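Local coordinates for hypothetical protein PA3352 (Pseudomonas aeruginosa, PDB 2FUP) that probably acts in flagellum assembly as a FlgN-type export chaperone, the role of its family relatives that escort hook-filament junction proteins, at residues Gln31-Arg36 with Leu110-Ile115; Gln21-Val26 with Leu102-Gln107; Phe12-Gly17 with Glu56-Ala61; Val26-Gln31 with Gln42-Ala47; Pro50-Leu55 with Gly124-Ile129. All coordinates share one frame; numbering follows the deposited sequence.

Interaction 1 (Gln31-Arg36 with Leu110-Ile115); sequences QALERR and LRNGRI
Leu33 and Ile115 illustrate how two helices are joined near their C-terminal ends. The CB of Leu33 leaves the backbone toward 110-115, and with CG anti to the carbonyl carbon (chi1 -72°) the branch is carried to the neighbouring helix. There Leu33 CD1 does the touching: it lies 3.9 Å from Asn112 O and 4.0 Å from Asn112 CB, and reaches more loosely to Ile115 CB at 4.4 Å. Leu33 also packs on Leu41 of helix 39-68. At the more open margin, the bent Glu34 chain lies across Ile115, its OE2 3.9 Å from Ile115 CD1. The Asn112 amide is turned to other work: ND2 donates to Glu29 and to Val26 O, while Asn112 OD1 accepts from Arg111 NH2 at 3.1 Å. That polar set fixes the rotation of the amide while its CB stays against Leu33 CD1. Helix 7-34 gives way just beyond Leu33, where Arg36, with positive phi, closes a Schellman motif, placing this contact at one end of an all-helical bundle.

Interaction 2 (Gln21-Val26 with Leu102-Gln107); sequences QLLQLV and LERCQQ
Cys105 SG sits against two successive leucines, 3.8 Å from Leu23 CB and 4.0 Å from Leu22 CD2, and also comes within 3.7 Å of Leu23 N, so the sulfur rests on backbone as well as side chain. Beside it, Leu23 divides its branch between two parts of Arg104: CD1 lies 3.8 Å from Arg104 O, whereas CD2 sits over the centre of the guanidinium face, 3.5 Å from Arg104 CZ. The bend at chi3 (76°) turns the arginine's end so that its flat face, rather than a nitrogen edge, receives the methyl. This exposed cation thus screens the outer flank of Leu23. The segments 21-26 and 102-107 run nearly parallel, their axes approaching to 9.3 Å at 19°, with Leu23 CA and Cys105 CA 5.1 Å apart, consistent with the small cysteine side chain at the closest point. Around this parallel pair, Leu127 of helix 121-130 covers Cys105, and Lys48 of helix 39-68 meets Leu22, so two further helices of the bundle flank the junction of helices 7-34 and 88-114.

Interaction 3 (Phe12-Gly17 with Glu56-Ala61); sequences FAEDIG and ERNGRA
Asn58 ND2 donates to Asp15 OD2 at 2.8 Å in a nearly straight bond (161°), joining the two antiparallel helices, 7-34 and 39-68, of a hairpin. The acceptor lies in the plane of the Asn58 amide, yet the donor meets OD2 from above the carboxylate plane, 38° out of it. Asp15 OD1 forms a salt bridge with Arg62, which ties the carboxylate again to helix 39-68. Asp15 is modelled in two conformers, and the geometry told here for both oxygens is that of one. Asn58 ND2 also makes a weak hydrogen bond to Glu14 OE1, 3.2 Å away. Two waters reinforce that side: each donates to Glu14 OE1, one accepting from Asn58 ND2 and the other donating to Asn58 OD1 at 2.8 Å. Both ends of the amide are engaged, settling its rotation. The axes of segments 12-17 and 56-61 approach to 10.1 Å, crossing at -152°. In that conformer Asp15 CG packs 3.4 Å from Asn58 CB; farther out, Glu14 CB lies 3.9 Å from Asn58 ND2.

Interaction 4 (Val26-Gln31 with Gln42-Ala47); sequences VDEEFQ and QQLLGA
Leu44 reaches across a helical hairpin, between helices 7-34 and 39-68, and straddles Glu28 and Glu29 with its two methyls. The buried half belongs to Leu44 CD1, which presses on the backbone of the opposing helix: it lies 3.6 Å from Glu29 CA and 3.7 Å from Glu29 N, and touches Glu29 CB at 3.9 Å. The Glu29 side chain starts beside Leu44 but carries its carboxylate inward, where one oxygen forms a salt bridge with Lys48 and the other accepts from Asn112. A buried acid is thereby paired with a cation and an amide donor, which would favour its charged form. Glu28 makes the exposed half, where side chain rather than backbone meets the other methyl. Extended beyond CG, with CG anti to its own N (chi1 -177°), it crosses Leu44 at a slant, and its carboxylate carbon and OE2 rest on Leu44 CD2. Leu25 also packs on Leu44 from the same helix as the two acids. On the exposed side, Leu44 CD2 lies 3.9 Å from Glu28 CG and 3.7 Å from Glu28 CD.

Interaction 5 (Pro50-Leu55 with Gly124-Ile129); sequences PLMQQL and GSLLNI
Leu126 approaches Met52 with both methyls because chi1 of 157° swings its CG opposite the backbone N and chi2 of 86° spreads the branch over the facing helix; both are displaced by about 25° from ideal staggering. Met52, a selenomethionine, sends its CB out beside the contact; its first torsion and the extended second one carry the selenium away from Leu126, and the bend at chi3 then turns only the CE methyl. CB and CG are what meet the leucine. CD2 of Leu126 is wedged against that stem, 3.3 Å from Met52 CB and 3.4 Å from Met52 CG, tighter than ordinary van der Waals spacing. The other methyl, Leu126 CD1, faces the backbone, 3.1 Å from Met52 O. Taken with the displaced torsions, such short approaches suggest local strain, or else leave the exact rotamer of Leu126 in some doubt. One turn on, the packing relaxes: Leu55 CB is 4.3 Å from Leu126 CD1.

The contact is wholly apolar apart from that carbonyl, and all three touching residues are buried. The helix is kinked at Pro50, just before Met52. Around it, Leu51 turns to His18 and Leu25 of helix 7-34, Leu55 meets Leu130, and Leu127 packs on Leu102 of helix 88-114, so the last modelled helix, 121-130, is lodged between helices 39-68 and 88-114.

From the N terminus, helix 7-34 supplies the first partner of interactions 3, 2, 4 and 1 in turn. Interaction 4 closes first, at 42-47, drawing a short hairpin loop that lies within the longer loops of interactions 3 and 2. Interaction 5 then opens at 50-55, and interaction 3 closes at 56-61, completing the hairpin with helix 39-68. Interactions 2 and 1 close later on helix 88-114, crossing each other and interaction 3; interaction 1 also crosses interaction 4. Interaction 5 closes last, at 124-129, crossing interactions 1, 2 and 3 but following interaction 4 in series. Together they bind four helices into one bundle.

Interaction 1 (Gln31-Arg36 with Leu110-Ile115)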
# COMPACT_ATOMS: atom_id res chain seq x y z
N GLN A 31 -13.11 -14.23 -6.11
CA GLN A 31 -14.06 -15.32 -5.83
C GLN A 31 -15.46 -15.00 -6.33
O GLN A 31 -16.21 -15.81 -6.88
CB GLN A 31 -14.11 -15.60 -4.34
CG GLN A 31 -12.80 -16.16 -3.84
CD GLN A 31 -12.79 -16.38 -2.34
OE1 GLN A 31 -13.74 -16.92 -1.75
NE2 GLN A 31 -11.73 -15.92 -1.72
N ALA A 32 -15.88 -13.76 -6.06
CA ALA A 32 -17.16 -13.31 -6.55
C ALA A 32 -17.27 -13.40 -8.06
O ALA A 32 -18.31 -13.78 -8.56
CB ALA A 32 -17.40 -11.87 -6.13
N LEU A 33 -16.24 -12.93 -8.76
CA LEU A 33 -16.23 -13.02 -10.23
C LEU A 33 -16.34 -14.45 -10.72
O LEU A 33 -17.11 -14.75 -11.66
CB LEU A 33 -14.96 -12.43 -10.79
CG LEU A 33 -14.84 -10.94 -10.70
CD1 LEU A 33 -13.43 -10.51 -11.02
CD2 LEU A 33 -15.83 -10.16 -11.52
N GLU A 34 -15.55 -15.35 -10.11
CA GLU A 34 -15.61 -16.79 -10.48
C GLU A 34 -16.99 -17.34 -10.28
O GLU A 34 -17.47 -18.21 -11.04
CB GLU A 34 -14.64 -17.59 -9.59
CG GLU A 34 -13.17 -17.34 -9.93
CD GLU A 34 -12.81 -17.72 -11.35
OE1 GLU A 34 -13.45 -18.65 -11.92
OE2 GLU A 34 -11.89 -17.10 -11.92
N ARG A 35 -17.66 -16.88 -9.23
CA ARG A 35 -18.92 -17.44 -8.87
C ARG A 35 -20.08 -16.68 -9.43
O ARG A 35 -21.24 -17.00 -9.13
CB ARG A 35 -19.09 -17.53 -7.37
CG ARG A 35 -18.01 -18.25 -6.67
CD ARG A 35 -18.26 -18.11 -5.18
NE ARG A 35 -17.11 -18.52 -4.40
CZ ARG A 35 -17.09 -18.57 -3.07
NH1 ARG A 35 -18.15 -18.24 -2.40
NH2 ARG A 35 -16.01 -18.95 -2.41
N ARG A 36 -19.78 -15.66 -10.23
CA ARG A 36 -20.85 -14.88 -10.88
C ARG A 36 -21.83 -14.21 -9.91
O ARG A 36 -23.01 -14.13 -10.17
CB ARG A 36 -21.58 -15.75 -11.92
CG ARG A 36 -20.54 -16.41 -12.87
N LEU A 110 -4.87 -6.81 -11.49
CA LEU A 110 -4.77 -7.04 -12.93
C LEU A 110 -5.41 -8.36 -13.33
O LEU A 110 -6.10 -8.46 -14.38
CB LEU A 110 -3.30 -6.95 -13.39
CG LEU A 110 -2.75 -5.53 -13.37
CD1 LEU A 110 -1.22 -5.56 -13.56
CD2 LEU A 110 -3.40 -4.63 -14.42
N ARG A 111 -5.19 -9.41 -12.56
CA ARG A 111 -5.85 -10.67 -12.85
C ARG A 111 -7.39 -10.52 -12.86
O ARG A 111 -8.07 -11.04 -13.75
CB ARG A 111 -5.41 -11.77 -11.88
CG ARG A 111 -6.19 -13.08 -11.99
CD ARG A 111 -6.22 -13.83 -10.72
NE ARG A 111 -6.76 -12.95 -9.69
CZ ARG A 111 -6.64 -13.15 -8.39
NH1 ARG A 111 -6.04 -14.25 -7.93
NH2 ARG A 111 -7.14 -12.26 -7.56
N ASN A 112 -7.95 -9.81 -11.89
CA ASN A 112 -9.40 -9.56 -11.85
C ASN A 112 -9.89 -8.75 -13.06
O ASN A 112 -10.91 -9.10 -13.67
CB ASN A 112 -9.80 -8.80 -10.60
CG ASN A 112 -9.66 -9.64 -9.33
OD1 ASN A 112 -9.25 -10.79 -9.37
ND2 ASN A 112 -10.09 -9.09 -8.22
N GLY A 113 -9.18 -7.64 -13.35
CA GLY A 113 -9.48 -6.76 -14.49
C GLY A 113 -9.54 -7.49 -15.81
O GLY A 113 -10.43 -7.26 -16.64
N ARG A 114 -8.61 -8.42 -16.00
CA ARG A 114 -8.60 -9.20 -17.22
C ARG A 114 -9.87 -10.02 -17.32
O ARG A 114 -10.33 -10.31 -18.42
CB ARG A 114 -7.34 -10.08 -17.30
CG ARG A 114 -6.03 -9.28 -17.43
N ILE A 115 -10.46 -10.41 -16.18
CA ILE A 115 -11.75 -11.15 -16.21
C ILE A 115 -12.92 -10.17 -16.47
O ILE A 115 -12.91 -9.03 -15.96
CB ILE A 115 -12.00 -11.95 -14.90
CG1 ILE A 115 -10.95 -13.04 -14.69
CG2 ILE A 115 -13.37 -12.61 -14.92
CD1 ILE A 115 -10.93 -13.58 -13.23

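Interaction 2 (Gln21-Val26 with Leu102-Gln107)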
# COMPACT_ATOMS: atom_id res chain seq x y z
N GLN A 21 -5.48 -5.72 3.92
CA GLN A 21 -6.91 -5.72 3.79
C GLN A 21 -7.29 -5.59 2.31
O GLN A 21 -8.24 -6.22 1.83
CB GLN A 21 -7.57 -4.69 4.69
CG GLN A 21 -7.49 -5.17 6.14
CD GLN A 21 -8.50 -4.49 7.02
OE1 GLN A 21 -8.77 -3.32 6.85
NE2 GLN A 21 -9.09 -5.24 7.97
N LEU A 22 -6.58 -4.73 1.58
CA LEU A 22 -6.86 -4.55 0.13
C LEU A 22 -6.67 -5.88 -0.63
O LEU A 22 -7.52 -6.29 -1.40
CB LEU A 22 -5.96 -3.43 -0.44
CG LEU A 22 -6.22 -3.10 -1.89
CD1 LEU A 22 -7.63 -2.66 -2.15
CD2 LEU A 22 -5.24 -2.01 -2.37
N LEU A 23 -5.56 -6.56 -0.34
CA LEU A 23 -5.28 -7.82 -1.01
C LEU A 23 -6.43 -8.81 -0.75
O LEU A 23 -6.85 -9.55 -1.64
CB LEU A 23 -3.93 -8.34 -0.54
CG LEU A 23 -3.42 -9.58 -1.20
CD1 LEU A 23 -3.28 -9.42 -2.71
CD2 LEU A 23 -2.09 -10.02 -0.53
N GLN A 24 -6.88 -8.90 0.50
CA GLN A 24 -7.97 -9.78 0.84
C GLN A 24 -9.29 -9.43 0.09
O GLN A 24 -10.01 -10.28 -0.42
CB GLN A 24 -8.20 -9.73 2.33
CG GLN A 24 -7.07 -10.43 3.08
CD GLN A 24 -7.02 -10.16 4.56
OE1 GLN A 24 -8.04 -10.00 5.20
NE2 GLN A 24 -5.80 -10.18 5.14
N LEU A 25 -9.58 -8.11 0.01
CA LEU A 25 -10.74 -7.69 -0.76
C LEU A 25 -10.62 -8.00 -2.26
O LEU A 25 -11.60 -8.33 -2.92
CB LEU A 25 -11.06 -6.20 -0.55
CG LEU A 25 -11.50 -5.75 0.84
CD1 LEU A 25 -11.55 -4.24 0.92
CD2 LEU A 25 -12.83 -6.40 1.20
N VAL A 26 -9.41 -7.84 -2.79
CA VAL A 26 -9.21 -8.23 -4.20
C VAL A 26 -9.38 -9.74 -4.44
O VAL A 26 -9.97 -10.20 -5.44
CB VAL A 26 -7.82 -7.76 -4.72
CG1 VAL A 26 -7.60 -8.26 -6.16
CG2 VAL A 26 -7.77 -6.29 -4.69
N LEU A 102 2.17 -4.33 -1.96
CA LEU A 102 1.60 -3.46 -3.01
C LEU A 102 1.72 -4.13 -4.37
O LEU A 102 0.82 -4.06 -5.24
CB LEU A 102 2.22 -2.08 -3.01
CG LEU A 102 1.96 -1.24 -1.79
CD1 LEU A 102 2.74 0.11 -1.80
CD2 LEU A 102 0.44 -1.00 -1.60
N GLU A 103 2.83 -4.83 -4.60
CA GLU A 103 2.99 -5.51 -5.85
C GLU A 103 1.98 -6.67 -5.95
O GLU A 103 1.37 -6.92 -7.02
CB GLU A 103 4.46 -6.02 -5.97
CG GLU A 103 4.71 -6.97 -7.16
CD GLU A 103 6.20 -7.41 -7.23
OE1 GLU A 103 6.99 -6.66 -7.83
OE2 GLU A 103 6.56 -8.51 -6.74
N ARG A 104 1.78 -7.42 -4.86
CA ARG A 104 0.79 -8.47 -4.85
C ARG A 104 -0.61 -7.92 -5.15
O ARG A 104 -1.37 -8.53 -5.92
CB ARG A 104 0.79 -9.17 -3.49
CG ARG A 104 2.01 -10.03 -3.23
CD ARG A 104 2.07 -10.56 -1.81
NE ARG A 104 1.13 -11.66 -1.58
CZ ARG A 104 0.76 -12.13 -0.38
NH1 ARG A 104 1.21 -11.57 0.75
NH2 ARG A 104 -0.09 -13.16 -0.31
N CYS A 105 -0.96 -6.80 -4.53
CA CYS A 105 -2.26 -6.17 -4.82
C CYS A 105 -2.36 -5.82 -6.30
O CYS A 105 -3.39 -6.06 -6.94
CB CYS A 105 -2.45 -4.92 -4.01
SG CYS A 105 -2.72 -5.10 -2.23
N GLN A 106 -1.31 -5.23 -6.84
CA GLN A 106 -1.36 -4.81 -8.25
C GLN A 106 -1.57 -5.96 -9.16
O GLN A 106 -2.42 -5.89 -10.08
CB GLN A 106 -0.05 -4.12 -8.62
CG GLN A 106 -0.02 -3.63 -10.06
CD GLN A 106 1.30 -2.88 -10.29
OE1 GLN A 106 2.39 -3.50 -10.27
NE2 GLN A 106 1.22 -1.54 -10.47
N GLN A 107 -0.85 -7.06 -8.94
CA GLN A 107 -0.98 -8.23 -9.77
C GLN A 107 -2.39 -8.86 -9.67
O GLN A 107 -2.96 -9.30 -10.65
CB GLN A 107 0.03 -9.31 -9.32
CG GLN A 107 1.51 -8.90 -9.48
CD GLN A 107 2.50 -9.81 -8.75
OE1 GLN A 107 2.13 -10.55 -7.82
NE2 GLN A 107 3.77 -9.74 -9.16

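Interaction 3 (Phe12-Gly17 with Glu56-Ala61)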
# COMPACT_ATOMS: atom_id res chain seq x y z
N PHE A 12 4.17 3.20 7.96
CA PHE A 12 4.39 1.90 7.37
C PHE A 12 3.49 0.86 8.00
O PHE A 12 2.95 0.03 7.28
CB PHE A 12 5.85 1.45 7.53
CG PHE A 12 6.78 2.01 6.50
CD1 PHE A 12 6.63 1.75 5.15
CD2 PHE A 12 7.85 2.81 6.86
CE1 PHE A 12 7.48 2.27 4.21
CE2 PHE A 12 8.72 3.36 5.88
CZ PHE A 12 8.53 3.07 4.54
N ALA A 13 3.38 0.85 9.33
CA ALA A 13 2.53 -0.15 10.01
C ALA A 13 1.09 -0.01 9.54
O ALA A 13 0.43 -0.99 9.24
CB ALA A 13 2.61 0.03 11.55
N GLU A 14 0.58 1.20 9.49
CA GLU A 14 -0.78 1.41 9.02
C GLU A 14 -0.96 0.93 7.59
O GLU A 14 -1.93 0.24 7.26
CB GLU A 14 -1.13 2.90 9.05
CG GLU A 14 -1.27 3.47 10.44
CD GLU A 14 -1.65 4.96 10.49
OE1 GLU A 14 -1.95 5.55 9.39
OE2 GLU A 14 -1.64 5.52 11.64
N ASP A 15 0.01 1.22 6.73
CA ASP A 15 -0.14 0.85 5.33
C ASP A 15 -0.01 -0.64 5.10
O ASP A 15 -0.68 -1.18 4.20
CB ASP A 15 0.80 1.68 4.43
CG ASP A 15 0.24 3.05 4.16
OD1 ASP A 15 0.74 3.78 3.29
OD2 ASP A 15 -0.81 3.29 4.69
N ILE A 16 0.81 -1.34 5.87
CA ILE A 16 0.86 -2.83 5.79
C ILE A 16 -0.54 -3.41 6.12
O ILE A 16 -1.05 -4.30 5.44
CB ILE A 16 1.98 -3.41 6.65
CG1 ILE A 16 3.33 -3.15 5.96
CG2 ILE A 16 1.78 -4.89 6.84
CD1 ILE A 16 4.49 -3.18 6.89
N GLY A 17 -1.18 -2.86 7.14
CA GLY A 17 -2.54 -3.33 7.51
C GLY A 17 -3.47 -3.04 6.35
O GLY A 17 -4.28 -3.90 6.01
N GLU A 56 -3.00 6.14 -0.49
CA GLU A 56 -2.56 7.32 -1.26
C GLU A 56 -2.03 8.41 -0.31
O GLU A 56 -0.93 8.94 -0.51
CB GLU A 56 -3.74 7.85 -2.09
CG GLU A 56 -3.61 9.25 -2.71
CD GLU A 56 -5.00 10.03 -2.88
OE1 GLU A 56 -5.88 10.00 -1.97
OE2 GLU A 56 -5.16 10.72 -3.92
N ARG A 57 -2.85 8.73 0.66
CA ARG A 57 -2.47 9.77 1.66
C ARG A 57 -1.22 9.35 2.42
O ARG A 57 -0.24 10.12 2.61
CB ARG A 57 -3.62 10.08 2.61
CG ARG A 57 -4.65 10.99 2.02
CD ARG A 57 -5.66 11.51 3.04
NE ARG A 57 -6.56 12.42 2.36
CZ ARG A 57 -7.41 13.24 2.96
NH1 ARG A 57 -7.52 13.23 4.29
NH2 ARG A 57 -8.16 14.03 2.22
N ASN A 58 -1.14 8.10 2.83
CA ASN A 58 -0.03 7.69 3.63
C ASN A 58 1.22 7.62 2.74
O ASN A 58 2.33 7.93 3.23
CB ASN A 58 -0.34 6.39 4.37
CG ASN A 58 -1.27 6.60 5.64
OD1 ASN A 58 -1.57 7.71 6.06
ND2 ASN A 58 -1.76 5.50 6.18
N GLY A 59 1.10 7.26 1.44
CA GLY A 59 2.26 7.36 0.60
C GLY A 59 2.82 8.74 0.49
O GLY A 59 4.04 8.93 0.42
N ARG A 60 1.90 9.69 0.36
CA ARG A 60 2.30 11.10 0.27
C ARG A 60 2.96 11.55 1.56
O ARG A 60 3.86 12.40 1.52
CB ARG A 60 1.19 12.05 -0.12
CG ARG A 60 0.80 11.88 -1.61
CD ARG A 60 -0.15 12.95 -2.01
NE ARG A 60 -0.18 13.17 -3.44
CZ ARG A 60 -1.23 13.71 -4.09
NH1 ARG A 60 -2.36 13.94 -3.44
NH2 ARG A 60 -1.17 13.92 -5.40
N ALA A 61 2.50 11.02 2.69
CA ALA A 61 3.08 11.37 4.01
C ALA A 61 4.50 10.83 4.08
O ALA A 61 5.43 11.54 4.48
CB ALA A 61 2.23 10.84 5.09
O HOH W 1 -3.95 4.92 7.92
O HOH W 2 -2.11 8.10 8.79

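Interaction 4 (Val26-Gln31 with Gln42-Ala47)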
# COMPACT_ATOMS: atom_id res chain seq x y z
N VAL A 26 -9.41 -7.84 -2.79
CA VAL A 26 -9.21 -8.23 -4.20
C VAL A 26 -9.38 -9.74 -4.44
O VAL A 26 -9.97 -10.20 -5.44
CB VAL A 26 -7.82 -7.76 -4.72
CG1 VAL A 26 -7.60 -8.26 -6.16
CG2 VAL A 26 -7.77 -6.29 -4.69
N ASP A 27 -8.94 -10.55 -3.49
CA ASP A 27 -9.15 -11.99 -3.57
C ASP A 27 -10.65 -12.30 -3.41
O ASP A 27 -11.22 -13.21 -4.07
CB ASP A 27 -8.42 -12.68 -2.44
CG ASP A 27 -8.60 -14.20 -2.47
OD1 ASP A 27 -8.20 -14.76 -3.51
OD2 ASP A 27 -9.08 -14.80 -1.46
N GLU A 28 -11.34 -11.57 -2.52
CA GLU A 28 -12.75 -11.79 -2.31
C GLU A 28 -13.50 -11.47 -3.64
O GLU A 28 -14.46 -12.13 -4.05
CB GLU A 28 -13.24 -10.93 -1.14
CG GLU A 28 -14.67 -11.15 -0.81
CD GLU A 28 -15.09 -10.60 0.56
OE1 GLU A 28 -14.16 -10.18 1.30
OE2 GLU A 28 -16.31 -10.51 0.86
N GLU A 29 -13.07 -10.38 -4.28
CA GLU A 29 -13.63 -10.03 -5.57
C GLU A 29 -13.38 -11.09 -6.68
O GLU A 29 -14.26 -11.40 -7.45
CB GLU A 29 -13.09 -8.64 -5.97
CG GLU A 29 -13.55 -8.13 -7.30
CD GLU A 29 -12.85 -6.81 -7.61
OE1 GLU A 29 -13.25 -5.76 -7.05
OE2 GLU A 29 -11.85 -6.84 -8.35
N PHE A 30 -12.19 -11.64 -6.72
CA PHE A 30 -11.87 -12.77 -7.60
C PHE A 30 -12.86 -13.90 -7.38
O PHE A 30 -13.45 -14.47 -8.34
CB PHE A 30 -10.43 -13.22 -7.35
CG PHE A 30 -10.04 -14.39 -8.11
CD1 PHE A 30 -9.99 -14.35 -9.47
CD2 PHE A 30 -9.66 -15.54 -7.43
CE1 PHE A 30 -9.60 -15.48 -10.20
CE2 PHE A 30 -9.29 -16.69 -8.13
CZ PHE A 30 -9.26 -16.65 -9.50
N GLN A 31 -13.11 -14.23 -6.11
CA GLN A 31 -14.06 -15.32 -5.83
C GLN A 31 -15.46 -15.00 -6.33
O GLN A 31 -16.21 -15.81 -6.88
CB GLN A 31 -14.11 -15.60 -4.34
CG GLN A 31 -12.80 -16.16 -3.84
CD GLN A 31 -12.79 -16.38 -2.34
OE1 GLN A 31 -13.74 -16.92 -1.75
NE2 GLN A 31 -11.73 -15.92 -1.72
N GLN A 42 -20.25 -4.39 -6.29
CA GLN A 42 -20.35 -2.97 -5.90
C GLN A 42 -19.94 -2.72 -4.46
O GLN A 42 -19.31 -1.71 -4.14
CB GLN A 42 -21.78 -2.44 -6.11
CG GLN A 42 -22.00 -0.99 -5.67
CD GLN A 42 -23.41 -0.52 -6.01
OE1 GLN A 42 -24.33 -1.33 -6.21
NE2 GLN A 42 -23.59 0.80 -6.06
N GLN A 43 -20.30 -3.65 -3.58
CA GLN A 43 -19.99 -3.51 -2.16
C GLN A 43 -18.50 -3.65 -1.88
O GLN A 43 -17.92 -2.98 -1.02
CB GLN A 43 -20.82 -4.51 -1.33
CG GLN A 43 -22.29 -4.32 -1.43
CD GLN A 43 -22.75 -2.88 -1.42
OE1 GLN A 43 -22.36 -2.09 -0.55
NE2 GLN A 43 -23.57 -2.51 -2.40
N LEU A 44 -17.85 -4.55 -2.61
CA LEU A 44 -16.41 -4.71 -2.51
C LEU A 44 -15.66 -3.48 -3.01
O LEU A 44 -14.66 -3.07 -2.41
CB LEU A 44 -15.94 -5.97 -3.26
CG LEU A 44 -16.44 -7.28 -2.60
CD1 LEU A 44 -16.13 -8.44 -3.46
CD2 LEU A 44 -15.84 -7.46 -1.24
N LEU A 45 -16.17 -2.91 -4.08
CA LEU A 45 -15.60 -1.57 -4.53
C LEU A 45 -15.72 -0.54 -3.41
O LEU A 45 -14.80 0.24 -3.19
CB LEU A 45 -16.30 -1.06 -5.80
CG LEU A 45 -15.79 0.29 -6.34
CD1 LEU A 45 -14.28 0.21 -6.67
CD2 LEU A 45 -16.59 0.73 -7.56
N GLY A 46 -16.85 -0.51 -2.73
CA GLY A 46 -17.09 0.46 -1.65
C GLY A 46 -16.15 0.19 -0.49
O GLY A 46 -15.69 1.09 0.16
N ALA A 47 -15.86 -1.07 -0.24
CA ALA A 47 -14.94 -1.42 0.82
C ALA A 47 -13.49 -1.04 0.49
O ALA A 47 -12.69 -0.75 1.40
CB ALA A 47 -15.04 -2.93 1.12

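Interaction 5 (Pro50-Leu55 with Gly124-Ile129)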
# COMPACT_ATOMS: atom_id res chain seq x y z
N PRO A 50 -12.10 3.41 1.00
CA PRO A 50 -11.33 4.05 2.08
C PRO A 50 -9.88 3.56 2.18
O PRO A 50 -9.02 4.28 2.67
CB PRO A 50 -12.10 3.68 3.33
CG PRO A 50 -13.04 2.53 2.90
CD PRO A 50 -13.32 2.75 1.48
N LEU A 51 -9.61 2.33 1.74
CA LEU A 51 -8.26 1.81 1.85
C LEU A 51 -7.34 2.48 0.85
O LEU A 51 -6.18 2.75 1.12
CB LEU A 51 -8.23 0.26 1.61
CG LEU A 51 -8.92 -0.49 2.72
CD1 LEU A 51 -9.00 -1.96 2.31
CD2 LEU A 51 -8.24 -0.32 4.05
N MSE A 52 -7.85 2.70 -0.34
CA MSE A 52 -7.02 3.23 -1.41
C MSE A 52 -6.72 4.72 -1.10
O MSE A 52 -5.60 5.21 -1.35
CB MSE A 52 -7.76 3.07 -2.72
CG MSE A 52 -7.97 1.63 -3.07
SE MSE A 52 -9.06 1.48 -4.63
CE MSE A 52 -10.62 2.36 -4.09
N GLN A 53 -7.71 5.37 -0.53
CA GLN A 53 -7.52 6.77 -0.07
C GLN A 53 -6.45 6.84 1.01
O GLN A 53 -5.54 7.74 0.99
CB GLN A 53 -8.80 7.32 0.54
N GLN A 54 -6.54 5.94 1.98
CA GLN A 54 -5.58 5.91 3.06
C GLN A 54 -4.22 5.56 2.51
O GLN A 54 -3.20 6.16 2.91
CB GLN A 54 -5.95 4.95 4.22
CG GLN A 54 -7.19 5.39 5.01
CD GLN A 54 -7.85 4.28 5.80
OE1 GLN A 54 -8.23 3.23 5.23
NE2 GLN A 54 -7.91 4.46 7.11
N LEU A 55 -4.11 4.57 1.62
CA LEU A 55 -2.80 4.25 1.05
C LEU A 55 -2.15 5.44 0.26
O LEU A 55 -0.94 5.68 0.31
CB LEU A 55 -2.88 2.98 0.16
CG LEU A 55 -3.03 1.64 0.95
CD1 LEU A 55 -3.60 0.53 0.09
CD2 LEU A 55 -1.76 1.20 1.65
N GLY A 124 -6.20 0.00 -9.80
CA GLY A 124 -5.07 -0.08 -10.70
C GLY A 124 -4.31 1.22 -10.69
O GLY A 124 -3.08 1.23 -10.55
N SER A 125 -5.05 2.32 -10.82
CA SER A 125 -4.47 3.66 -10.74
C SER A 125 -3.69 3.93 -9.46
O SER A 125 -2.53 4.39 -9.52
CB SER A 125 -5.57 4.71 -10.81
OG SER A 125 -6.00 4.83 -12.12
N LEU A 126 -4.33 3.70 -8.31
CA LEU A 126 -3.72 3.99 -7.03
C LEU A 126 -2.42 3.22 -6.88
O LEU A 126 -1.46 3.75 -6.34
CB LEU A 126 -4.64 3.59 -5.89
CG LEU A 126 -3.94 3.32 -4.54
CD1 LEU A 126 -3.76 4.61 -3.74
CD2 LEU A 126 -4.71 2.25 -3.78
N LEU A 127 -2.43 1.96 -7.31
CA LEU A 127 -1.25 1.09 -7.19
C LEU A 127 -0.15 1.56 -8.15
O LEU A 127 1.06 1.51 -7.81
CB LEU A 127 -1.63 -0.39 -7.40
CG LEU A 127 -2.50 -0.88 -6.24
CD1 LEU A 127 -3.21 -2.17 -6.59
CD2 LEU A 127 -1.64 -1.09 -5.02
N ASN A 128 -0.55 2.05 -9.33
CA ASN A 128 0.44 2.66 -10.26
C ASN A 128 1.15 3.79 -9.55
O ASN A 128 2.38 3.81 -9.47
CB ASN A 128 -0.23 3.21 -11.53
CG ASN A 128 -0.65 2.12 -12.49
OD1 ASN A 128 -0.16 0.99 -12.43
ND2 ASN A 128 -1.56 2.45 -13.39
N ILE A 129 0.35 4.70 -9.00
CA ILE A 129 0.85 5.87 -8.28
C ILE A 129 1.78 5.47 -7.12
O ILE A 129 2.91 5.98 -7.02
CB ILE A 129 -0.33 6.71 -7.76
CG1 ILE A 129 -1.10 7.30 -8.93
CG2 ILE A 129 0.15 7.81 -6.78
CD1 ILE A 129 -2.52 7.61 -8.60